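Local atomic coordinates of citrate lyase, subunit 1 (Methanosaeta concilii, PDB entry 6HXI), a protein that probably cleaves citrate with ATP and coenzyme A to give acetyl-CoA and oxaloacetate, as a subunit of ATP citrate lyase. Residues I371-R376 / L396-Q401; A358-Q363 / R390-R395; R17-Y22 / I183-R188. All coordinates share one frame; numbering follows the deposited sequence.

In the fold
Contacts 1 and 2 belong to one layered unit, the parallel sheet and helices of the citrate-binding region, and their centres lie about 9 Å apart. Contact 1 pairs strands 371-376 and 400-403; contact 2 joins helix 348-361 to helix 382-396, which runs between those strands in the chain. Leu359 serves both, meeting Leu392 in contact 2 and Ile373 in contact 1. Main-chain hydrogen bonds dominate contact 1, whereas contact 2 combines a leucine pair at depth with an ion pair at the surface. Contact 3 lies in the ATP-grasp region, about 56 Å from contact 1 between centres; it is the buried one, made of apolar packing, a CH-pi contact and a bridging water.

Contact 1: I371-R376 / L396-Q401; sequences IEIYVR and LGVPIQ
A right-handed beta-alpha-beta crossover ends here: strand 371-376 leads through helix 382-396 to strand 400-403, which pairs parallel beside it. Three main-chain bonds tie the strands. Ile373 N gives to Pro399 O at 2.8 Å, nearly along the C=O axis; Gln401 N returns to Ile373 O; and Val375 N reaches Gln401 O almost straight, at 171°. The tight side is that of Ile373 and Ile400, which lie alongside each other and point the same way, with Ile373 CB 3.8 Å from Ile400 CG1. Ile373 CD1 also meets Val398 CG2 at 3.8 Å, while Leu359 of helix 348-361 packs on Ile373.

The other face is looser and carries polar groups. Pro399, exposed, meets the Glu372 side chain mainly CG to CG, at 3.8 Å. Tyr374 is buried there, packed on Ile412 and Ala416, and its OH donates to Glu372 OE1 on the anti lone pair; a leucine here, lacking ring and hydroxyl, would probably leave the carboxylate less firmly placed and the packing against Ile412, Ala416 and Gln401 poorer. Gln401 crosses the ring obliquely, its amide plane turned 62° from it, and its OE1 is held by His403. At the ring's edge, Gln401 NE2 stands 3.4 Å from Tyr374 CE2.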
loop_
_atom_site.group_PDB
_atom_site.type_symbol
_atom_site.label_atom_id
_atom_site.label_comp_id
_atom_site.label_asym_id
_atom_site.label_seq_id
_atom_site.Cartn_x
_atom_site.Cartn_y
_atom_site.Cartn_z
ATOM N N ILE C 371 60.698 -20.796 9.050
ATOM C CA ILE C 371 60.387 -20.032 7.847
ATOM C C ILE C 371 60.479 -18.522 8.122
ATOM O O ILE C 371 59.994 -18.045 9.153
ATOM C CB ILE C 371 59.033 -20.495 7.225
ATOM C CG1 ILE C 371 59.143 -21.958 6.713
ATOM C CG2 ILE C 371 58.551 -19.553 6.107
ATOM C CD1 ILE C 371 57.816 -22.666 6.325
ATOM N N GLU C 372 61.152 -17.795 7.198
ATOM C CA GLU C 372 61.350 -16.345 7.197
ATOM C C GLU C 372 60.635 -15.769 5.974
ATOM O O GLU C 372 60.857 -16.240 4.855
ATOM C CB GLU C 372 62.844 -15.995 7.169
ATOM C CG GLU C 372 63.543 -16.203 8.499
ATOM C CD GLU C 372 65.033 -16.456 8.404
ATOM O OE1 GLU C 372 65.688 -15.877 7.507
ATOM O OE2 GLU C 372 65.553 -17.222 9.249
ATOM N N ILE C 373 59.746 -14.792 6.196
ATOM C CA ILE C 373 58.939 -14.185 5.134
ATOM C C ILE C 373 59.499 -12.823 4.726
ATOM O O ILE C 373 59.791 -12.003 5.592
ATOM C CB ILE C 373 57.428 -14.147 5.532
ATOM C CG1 ILE C 373 56.874 -15.569 5.757
ATOM C CG2 ILE C 373 56.575 -13.397 4.505
ATOM C CD1 ILE C 373 56.109 -15.753 7.027
ATOM N N TYR C 374 59.664 -12.599 3.407
ATOM C CA TYR C 374 60.167 -11.346 2.830
ATOM C C TYR C 374 59.144 -10.838 1.804
ATOM O O TYR C 374 58.783 -11.562 0.873
ATOM C CB TYR C 374 61.564 -11.535 2.200
ATOM C CG TYR C 374 62.625 -11.965 3.191
ATOM C CD1 TYR C 374 62.721 -13.292 3.616
ATOM C CD2 TYR C 374 63.546 -11.051 3.695
ATOM C CE1 TYR C 374 63.684 -13.688 4.546
ATOM C CE2 TYR C 374 64.522 -11.440 4.617
ATOM C CZ TYR C 374 64.589 -12.760 5.035
ATOM O OH TYR C 374 65.555 -13.135 5.937
ATOM N N VAL C 375 58.638 -9.611 2.019
ATOM C CA VAL C 375 57.615 -8.968 1.192
ATOM C C VAL C 375 58.099 -7.654 0.549
ATOM O O VAL C 375 58.694 -6.839 1.241
ATOM C CB VAL C 375 56.323 -8.717 2.019
ATOM C CG1 VAL C 375 55.174 -8.242 1.122
ATOM C CG2 VAL C 375 55.921 -9.950 2.833
ATOM N N ARG C 376 57.813 -7.452 -0.757
ATOM C CA ARG C 376 58.056 -6.219 -1.515
ATOM C C ARG C 376 56.866 -6.053 -2.461
ATOM O O ARG C 376 56.717 -6.828 -3.401
ATOM C CB ARG C 376 59.377 -6.219 -2.303
ATOM C CG ARG C 376 59.732 -4.842 -2.910
ATOM C CD ARG C 376 59.074 -4.562 -4.265
ATOM N NE ARG C 376 59.438 -3.250 -4.813
ATOM C CZ ARG C 376 59.080 -2.803 -6.015
ATOM N NH1 ARG C 376 58.340 -3.558 -6.820
ATOM N NH2 ARG C 376 59.476 -1.606 -6.430
ATOM N N LEU C 396 52.595 -13.261 14.815
ATOM C CA LEU C 396 52.779 -14.620 14.295
ATOM C C LEU C 396 53.936 -15.393 14.927
ATOM O O LEU C 396 53.826 -16.608 15.099
ATOM C CB LEU C 396 52.920 -14.599 12.755
ATOM C CG LEU C 396 52.342 -15.790 11.969
ATOM C CD1 LEU C 396 50.828 -15.911 12.142
ATOM C CD2 LEU C 396 52.616 -15.642 10.504
ATOM N N GLY C 397 55.028 -14.699 15.245
ATOM C CA GLY C 397 56.208 -15.321 15.840
ATOM C C GLY C 397 57.238 -15.784 14.829
ATOM O O GLY C 397 58.117 -16.588 15.153
ATOM N N VAL C 398 57.124 -15.289 13.587
ATOM C CA VAL C 398 58.037 -15.578 12.472
ATOM C C VAL C 398 58.522 -14.242 11.871
ATOM O O VAL C 398 57.736 -13.285 11.830
ATOM C CB VAL C 398 57.463 -16.549 11.387
ATOM C CG1 VAL C 398 57.345 -17.979 11.910
ATOM C CG2 VAL C 398 56.139 -16.061 10.818
ATOM N N PRO C 399 59.799 -14.137 11.425
ATOM C CA PRO C 399 60.270 -12.859 10.860
ATOM C C PRO C 399 59.611 -12.484 9.525
ATOM O O PRO C 399 59.661 -13.253 8.563
ATOM C CB PRO C 399 61.796 -13.055 10.734
ATOM C CG PRO C 399 62.116 -14.311 11.505
ATOM C CD PRO C 399 60.877 -15.147 11.419
ATOM N N ILE C 400 58.948 -11.314 9.489
ATOM C CA ILE C 400 58.293 -10.810 8.273
ATOM C C ILE C 400 58.856 -9.413 7.931
ATOM O O ILE C 400 58.479 -8.417 8.562
ATOM C CB ILE C 400 56.726 -10.884 8.294
ATOM C CG1 ILE C 400 56.229 -12.324 8.599
ATOM C CG2 ILE C 400 56.148 -10.378 6.968
ATOM C CD1 ILE C 400 54.733 -12.534 8.818
ATOM N N GLN C 401 59.787 -9.365 6.954
ATOM C CA GLN C 401 60.433 -8.145 6.448
ATOM C C GLN C 401 59.545 -7.554 5.362
ATOM O O GLN C 401 59.369 -8.187 4.323
ATOM C CB GLN C 401 61.821 -8.475 5.886
ATOM C CG GLN C 401 62.979 -8.055 6.782
ATOM C CD GLN C 401 64.190 -7.734 5.944
ATOM O OE1 GLN C 401 64.170 -6.830 5.096
ATOM N NE2 GLN C 401 65.273 -8.467 6.159
#

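Contact 2: A358-Q363 / R390-R395; sequences ALEEYQ and RDLGKR
Leu392 has CG anti to its backbone N, which lays both methyls against helix 348-361, and Arg395 takes the crowded position between N and carbonyl carbon (chi1 69°) before its chain runs extended to NE. That unusual first turn swings the guanidinium back along its own helix, 382-396, to the side where Glu360 waits. Glu360 in turn stretches out beyond CG, so that its carboxylate spans the gap between the helices.

The two methyls of Leu392 divide the work. CD2 goes to the buried side and touches Leu359 CD1 at 3.7 Å, the two leucines crossing at about a right angle; CB of Leu359 lies equally near that methyl. CD1 turns to the outer side, 3.6 Å from Glu360 CG, and also sits against one face of the Arg395 guanidinium, toward its rim. Leu359 is covered further by Leu322, Met389 and Leu396, so this end of the contact belongs to the helix layer packed against the parallel sheet.

Outside, Glu360 OE2 meets Arg395 NH1 at 2.8 Å in a salt bridge. The carboxylate comes in at the guanidinium edge, but the planes are 76° apart and the N-H...O angle is 147°, so one oxygen and one nitrogen make a weak hydrogen bond, with no flat two-pronged pairing. Both residues are exposed, and solvent would probably screen their charges; the ion pair therefore likely adds less to the hold between these helices than its short distance suggests.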
loop_
_atom_site.group_PDB
_atom_site.type_symbol
_atom_site.label_atom_id
_atom_site.label_comp_id
_atom_site.label_asym_id
_atom_site.label_seq_id
_atom_site.Cartn_x
_atom_site.Cartn_y
_atom_site.Cartn_z
ATOM N N ALA C 358 45.951 -17.215 5.251
ATOM C CA ALA C 358 46.638 -18.497 5.128
ATOM C C ALA C 358 47.804 -18.574 6.110
ATOM O O ALA C 358 47.920 -19.586 6.801
ATOM C CB ALA C 358 47.118 -18.710 3.712
ATOM N N LEU C 359 48.619 -17.486 6.222
ATOM C CA LEU C 359 49.761 -17.407 7.142
ATOM C C LEU C 359 49.336 -17.564 8.599
ATOM O O LEU C 359 50.035 -18.240 9.357
ATOM C CB LEU C 359 50.582 -16.123 6.945
ATOM C CG LEU C 359 51.396 -16.013 5.651
ATOM C CD1 LEU C 359 51.834 -14.587 5.411
ATOM C CD2 LEU C 359 52.605 -16.924 5.663
ATOM N N GLU C 360 48.164 -16.987 8.969
ATOM C CA GLU C 360 47.552 -17.097 10.301
ATOM C C GLU C 360 47.243 -18.560 10.612
ATOM O O GLU C 360 47.500 -19.013 11.729
ATOM C CB GLU C 360 46.250 -16.283 10.372
ATOM C CG GLU C 360 46.431 -14.843 10.824
ATOM C CD GLU C 360 45.184 -13.978 10.759
ATOM O OE1 GLU C 360 44.669 -13.747 9.639
ATOM O OE2 GLU C 360 44.754 -13.485 11.827
ATOM N N GLU C 361 46.696 -19.296 9.618
ATOM C CA GLU C 361 46.335 -20.709 9.744
ATOM C C GLU C 361 47.527 -21.641 9.851
ATOM O O GLU C 361 47.436 -22.665 10.531
ATOM C CB GLU C 361 45.404 -21.145 8.605
ATOM C CG GLU C 361 43.949 -21.120 9.034
ATOM C CD GLU C 361 42.950 -21.546 7.979
ATOM O OE1 GLU C 361 43.060 -22.689 7.478
ATOM O OE2 GLU C 361 42.032 -20.747 7.680
ATOM N N TYR C 362 48.636 -21.297 9.174
ATOM C CA TYR C 362 49.875 -22.076 9.166
ATOM C C TYR C 362 50.895 -21.633 10.234
ATOM O O TYR C 362 52.028 -22.103 10.196
ATOM C CB TYR C 362 50.496 -22.087 7.754
ATOM C CG TYR C 362 49.952 -23.203 6.894
ATOM C CD1 TYR C 362 48.755 -23.054 6.199
ATOM C CD2 TYR C 362 50.611 -24.425 6.801
ATOM C CE1 TYR C 362 48.231 -24.093 5.431
ATOM C CE2 TYR C 362 50.097 -25.471 6.036
ATOM C CZ TYR C 362 48.905 -25.300 5.356
ATOM O OH TYR C 362 48.390 -26.326 4.605
ATOM N N GLN C 363 50.472 -20.784 11.207
ATOM C CA GLN C 363 51.256 -20.228 12.327
ATOM C C GLN C 363 52.169 -21.238 13.047
ATOM O O GLN C 363 53.355 -20.944 13.223
ATOM C CB GLN C 363 50.325 -19.533 13.341
ATOM C CG GLN C 363 51.028 -18.874 14.526
ATOM C CD GLN C 363 50.047 -18.344 15.543
ATOM O OE1 GLN C 363 49.875 -17.132 15.692
ATOM N NE2 GLN C 363 49.393 -19.238 16.282
ATOM N N ARG C 390 52.605 -6.247 8.287
ATOM C CA ARG C 390 53.397 -5.707 9.394
ATOM C C ARG C 390 52.765 -6.073 10.732
ATOM O O ARG C 390 53.489 -6.461 11.653
ATOM C CB ARG C 390 53.575 -4.181 9.277
ATOM C CG ARG C 390 54.616 -3.777 8.260
ATOM C CD ARG C 390 54.860 -2.288 8.278
ATOM N NE ARG C 390 55.348 -1.799 6.985
ATOM C CZ ARG C 390 54.603 -1.128 6.113
ATOM N NH1 ARG C 390 53.333 -0.859 6.384
ATOM N NH2 ARG C 390 55.127 -0.713 4.966
ATOM N N ASP C 391 51.414 -5.966 10.827
ATOM C CA ASP C 391 50.627 -6.303 12.020
ATOM C C ASP C 391 50.690 -7.803 12.298
ATOM O O ASP C 391 50.665 -8.206 13.457
ATOM C CB ASP C 391 49.162 -5.856 11.860
ATOM C CG ASP C 391 48.919 -4.357 11.724
ATOM O OD1 ASP C 391 49.901 -3.581 11.781
ATOM O OD2 ASP C 391 47.757 -3.965 11.523
ATOM N N LEU C 392 50.773 -8.617 11.227
ATOM C CA LEU C 392 50.868 -10.076 11.266
ATOM C C LEU C 392 52.217 -10.515 11.826
ATOM O O LEU C 392 52.244 -11.322 12.755
ATOM C CB LEU C 392 50.619 -10.673 9.862
ATOM C CG LEU C 392 50.611 -12.202 9.727
ATOM C CD1 LEU C 392 49.442 -12.813 10.467
ATOM C CD2 LEU C 392 50.576 -12.617 8.266
ATOM N N GLY C 393 53.305 -9.953 11.291
ATOM C CA GLY C 393 54.677 -10.225 11.728
ATOM C C GLY C 393 54.956 -9.933 13.192
ATOM O O GLY C 393 55.833 -10.555 13.792
ATOM N N LYS C 394 54.212 -8.989 13.782
ATOM C CA LYS C 394 54.346 -8.631 15.195
ATOM C C LYS C 394 53.585 -9.610 16.132
ATOM O O LYS C 394 53.764 -9.543 17.353
ATOM C CB LYS C 394 53.892 -7.175 15.431
ATOM C CG LYS C 394 54.795 -6.122 14.795
ATOM C CD LYS C 394 54.232 -4.709 14.962
ATOM C CE LYS C 394 54.383 -3.860 13.713
ATOM N NZ LYS C 394 55.792 -3.438 13.468
ATOM N N ARG C 395 52.751 -10.515 15.575
ATOM C CA ARG C 395 51.976 -11.449 16.400
ATOM C C ARG C 395 52.171 -12.949 16.055
ATOM O O ARG C 395 51.920 -13.798 16.911
ATOM C CB ARG C 395 50.476 -11.072 16.389
ATOM C CG ARG C 395 49.759 -11.286 15.059
ATOM C CD ARG C 395 48.290 -10.934 15.159
ATOM N NE ARG C 395 47.530 -11.461 14.024
ATOM C CZ ARG C 395 47.296 -10.796 12.897
ATOM N NH1 ARG C 395 46.603 -11.360 11.921
ATOM N NH2 ARG C 395 47.751 -9.559 12.739
#

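Contact 3: R17-Y22 / I183-R188; sequences RYLPEY and ITALWR
The ring of Tyr22 takes Arg188 CB on one face, 3.9 Å from the ring centroid and 20° off the normal, a CH-pi contact that sits toward the CD1 rim. Arg188 CD follows at 3.9 Å from Tyr22 CD1, so the extended arginine chain runs obliquely past the tyrosine, and its guanidinium plane ends up turned only 28° from the ring. At the guanidinium edge, in plane, a water accepts from Arg188 NE and donates to Tyr22 O at 2.7 Å, bridging the two segments. The polar ends go to other partners: Arg188 NH1 pairs with Asp160, and Tyr22 OH bonds to Arg230.

All this joins two parts of the ATP-grasp region, the 3-10 turn 19-21 and then Tyr22, beyond helix 8-18, and the long helix 173-192, whose other flank lies on the antiparallel sheet through Ile183 on Val120 and Trp187 on Val153. The small Ala185 probably allows the close approach: its CB meets Tyr22 CB at 3.8 Å and Leu19 CD1 at 3.9 Å. Leu19, with CG anti to its backbone N (chi1 -163°), extends that same methyl over the helix backbone, 3.6 Å from Ala185 O. Phe182 and Phe189 of the helix pack on Leu19.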
loop_
_atom_site.group_PDB
_atom_site.type_symbol
_atom_site.label_atom_id
_atom_site.label_comp_id
_atom_site.label_asym_id
_atom_site.label_seq_id
_atom_site.Cartn_x
_atom_site.Cartn_y
_atom_site.Cartn_z
ATOM N N ARG C 17 39.204 -39.567 -35.695
ATOM C CA ARG C 17 37.858 -39.051 -35.488
ATOM C C ARG C 17 37.471 -37.889 -36.397
ATOM O O ARG C 17 36.418 -37.949 -37.024
ATOM C CB ARG C 17 37.643 -38.664 -34.005
ATOM C CG ARG C 17 36.176 -38.632 -33.571
ATOM C CD ARG C 17 35.969 -39.170 -32.163
ATOM N NE ARG C 17 35.977 -38.110 -31.153
ATOM C CZ ARG C 17 37.040 -37.755 -30.433
ATOM N NH1 ARG C 17 38.208 -38.368 -30.611
ATOM N NH2 ARG C 17 36.944 -36.782 -29.535
ATOM N N TYR C 18 38.281 -36.826 -36.443
ATOM C CA TYR C 18 37.887 -35.594 -37.129
ATOM C C TYR C 18 38.479 -35.381 -38.553
ATOM O O TYR C 18 37.852 -34.657 -39.333
ATOM C CB TYR C 18 38.131 -34.380 -36.201
ATOM C CG TYR C 18 37.331 -34.532 -34.927
ATOM C CD1 TYR C 18 35.942 -34.419 -34.939
ATOM C CD2 TYR C 18 37.938 -34.948 -33.747
ATOM C CE1 TYR C 18 35.185 -34.654 -33.792
ATOM C CE2 TYR C 18 37.189 -35.200 -32.598
ATOM C CZ TYR C 18 35.811 -35.048 -32.624
ATOM O OH TYR C 18 35.046 -35.286 -31.502
ATOM N N LEU C 19 39.572 -36.061 -38.941
ATOM C CA LEU C 19 40.070 -35.891 -40.316
ATOM C C LEU C 19 39.089 -36.431 -41.413
ATOM O O LEU C 19 38.967 -35.752 -42.439
ATOM C CB LEU C 19 41.485 -36.421 -40.533
ATOM C CG LEU C 19 42.185 -35.891 -41.804
ATOM C CD1 LEU C 19 42.746 -34.479 -41.590
ATOM C CD2 LEU C 19 43.284 -36.837 -42.253
ATOM N N PRO C 20 38.325 -37.548 -41.216
ATOM C CA PRO C 20 37.370 -37.983 -42.261
ATOM C C PRO C 20 36.197 -37.024 -42.556
ATOM O O PRO C 20 35.342 -37.363 -43.371
ATOM C CB PRO C 20 36.863 -39.337 -41.741
ATOM C CG PRO C 20 37.832 -39.761 -40.716
ATOM C CD PRO C 20 38.333 -38.510 -40.095
ATOM N N GLU C 21 36.170 -35.835 -41.917
ATOM C CA GLU C 21 35.161 -34.779 -42.079
ATOM C C GLU C 21 35.592 -33.749 -43.129
ATOM O O GLU C 21 34.758 -33.012 -43.649
ATOM C CB GLU C 21 34.909 -34.063 -40.737
ATOM C CG GLU C 21 34.005 -34.840 -39.792
ATOM C CD GLU C 21 33.756 -34.218 -38.430
ATOM O OE1 GLU C 21 33.708 -32.969 -38.328
ATOM O OE2 GLU C 21 33.561 -34.992 -37.466
ATOM N N TYR C 22 36.899 -33.701 -43.422
ATOM C CA TYR C 22 37.550 -32.808 -44.389
ATOM C C TYR C 22 38.014 -33.605 -45.626
ATOM O O TYR C 22 38.007 -33.096 -46.749
ATOM C CB TYR C 22 38.767 -32.119 -43.717
ATOM C CG TYR C 22 38.446 -31.409 -42.416
ATOM C CD1 TYR C 22 37.652 -30.266 -42.399
ATOM C CD2 TYR C 22 38.923 -31.889 -41.202
ATOM C CE1 TYR C 22 37.357 -29.606 -41.204
ATOM C CE2 TYR C 22 38.642 -31.233 -40.001
ATOM C CZ TYR C 22 37.856 -30.092 -40.006
ATOM O OH TYR C 22 37.553 -29.446 -38.826
ATOM N N ILE C 183 47.055 -32.933 -47.095
ATOM C CA ILE C 183 47.677 -31.822 -46.349
ATOM C C ILE C 183 46.717 -30.616 -46.260
ATOM O O ILE C 183 46.793 -29.854 -45.287
ATOM C CB ILE C 183 49.111 -31.460 -46.832
ATOM C CG1 ILE C 183 49.122 -30.695 -48.178
ATOM C CG2 ILE C 183 50.007 -32.729 -46.886
ATOM C CD1 ILE C 183 50.527 -30.135 -48.558
ATOM N N THR C 184 45.765 -30.500 -47.235
ATOM C CA THR C 184 44.723 -29.460 -47.246
ATOM C C THR C 184 43.748 -29.746 -46.097
ATOM O O THR C 184 43.364 -28.822 -45.382
ATOM C CB THR C 184 44.054 -29.355 -48.643
ATOM O OG1 THR C 184 45.015 -28.835 -49.564
ATOM C CG2 THR C 184 42.825 -28.446 -48.662
ATOM N N ALA C 185 43.377 -31.036 -45.922
ATOM C CA ALA C 185 42.499 -31.540 -44.863
ATOM C C ALA C 185 43.188 -31.410 -43.501
ATOM O O ALA C 185 42.546 -31.022 -42.523
ATOM C CB ALA C 185 42.153 -32.996 -45.130
ATOM N N LEU C 186 44.504 -31.713 -43.455
ATOM C CA LEU C 186 45.323 -31.636 -42.244
ATOM C C LEU C 186 45.395 -30.212 -41.717
ATOM O O LEU C 186 45.330 -30.027 -40.503
ATOM C CB LEU C 186 46.725 -32.212 -42.463
ATOM C CG LEU C 186 47.514 -32.547 -41.192
ATOM C CD1 LEU C 186 47.026 -33.841 -40.578
ATOM C CD2 LEU C 186 48.995 -32.643 -41.491
ATOM N N TRP C 187 45.481 -29.209 -42.628
ATOM C CA TRP C 187 45.461 -27.787 -42.262
ATOM C C TRP C 187 44.106 -27.416 -41.641
ATOM O O TRP C 187 44.072 -26.693 -40.649
ATOM C CB TRP C 187 45.755 -26.866 -43.457
ATOM C CG TRP C 187 45.712 -25.421 -43.053
ATOM C CD1 TRP C 187 46.666 -24.736 -42.360
ATOM C CD2 TRP C 187 44.592 -24.540 -43.171
ATOM N NE1 TRP C 187 46.229 -23.462 -42.083
ATOM C CE2 TRP C 187 44.947 -23.323 -42.546
ATOM C CE3 TRP C 187 43.301 -24.673 -43.714
ATOM C CZ2 TRP C 187 44.085 -22.220 -42.509
ATOM C CZ3 TRP C 187 42.451 -23.579 -43.692
ATOM C CH2 TRP C 187 42.841 -22.370 -43.089
ATOM N N ARG C 188 43.000 -27.905 -42.232
ATOM C CA ARG C 188 41.641 -27.640 -41.752
ATOM C C ARG C 188 41.479 -28.254 -40.366
ATOM O O ARG C 188 40.953 -27.609 -39.463
ATOM C CB ARG C 188 40.605 -28.197 -42.746
ATOM C CG ARG C 188 40.645 -27.533 -44.115
ATOM C CD ARG C 188 39.372 -27.834 -44.889
ATOM N NE ARG C 188 39.540 -27.675 -46.335
ATOM C CZ ARG C 188 39.404 -26.526 -46.997
ATOM N NH1 ARG C 188 39.136 -25.398 -46.344
ATOM N NH2 ARG C 188 39.569 -26.488 -48.311
HETATM O O HOH W 1 39.485 -30.806 -47.014
#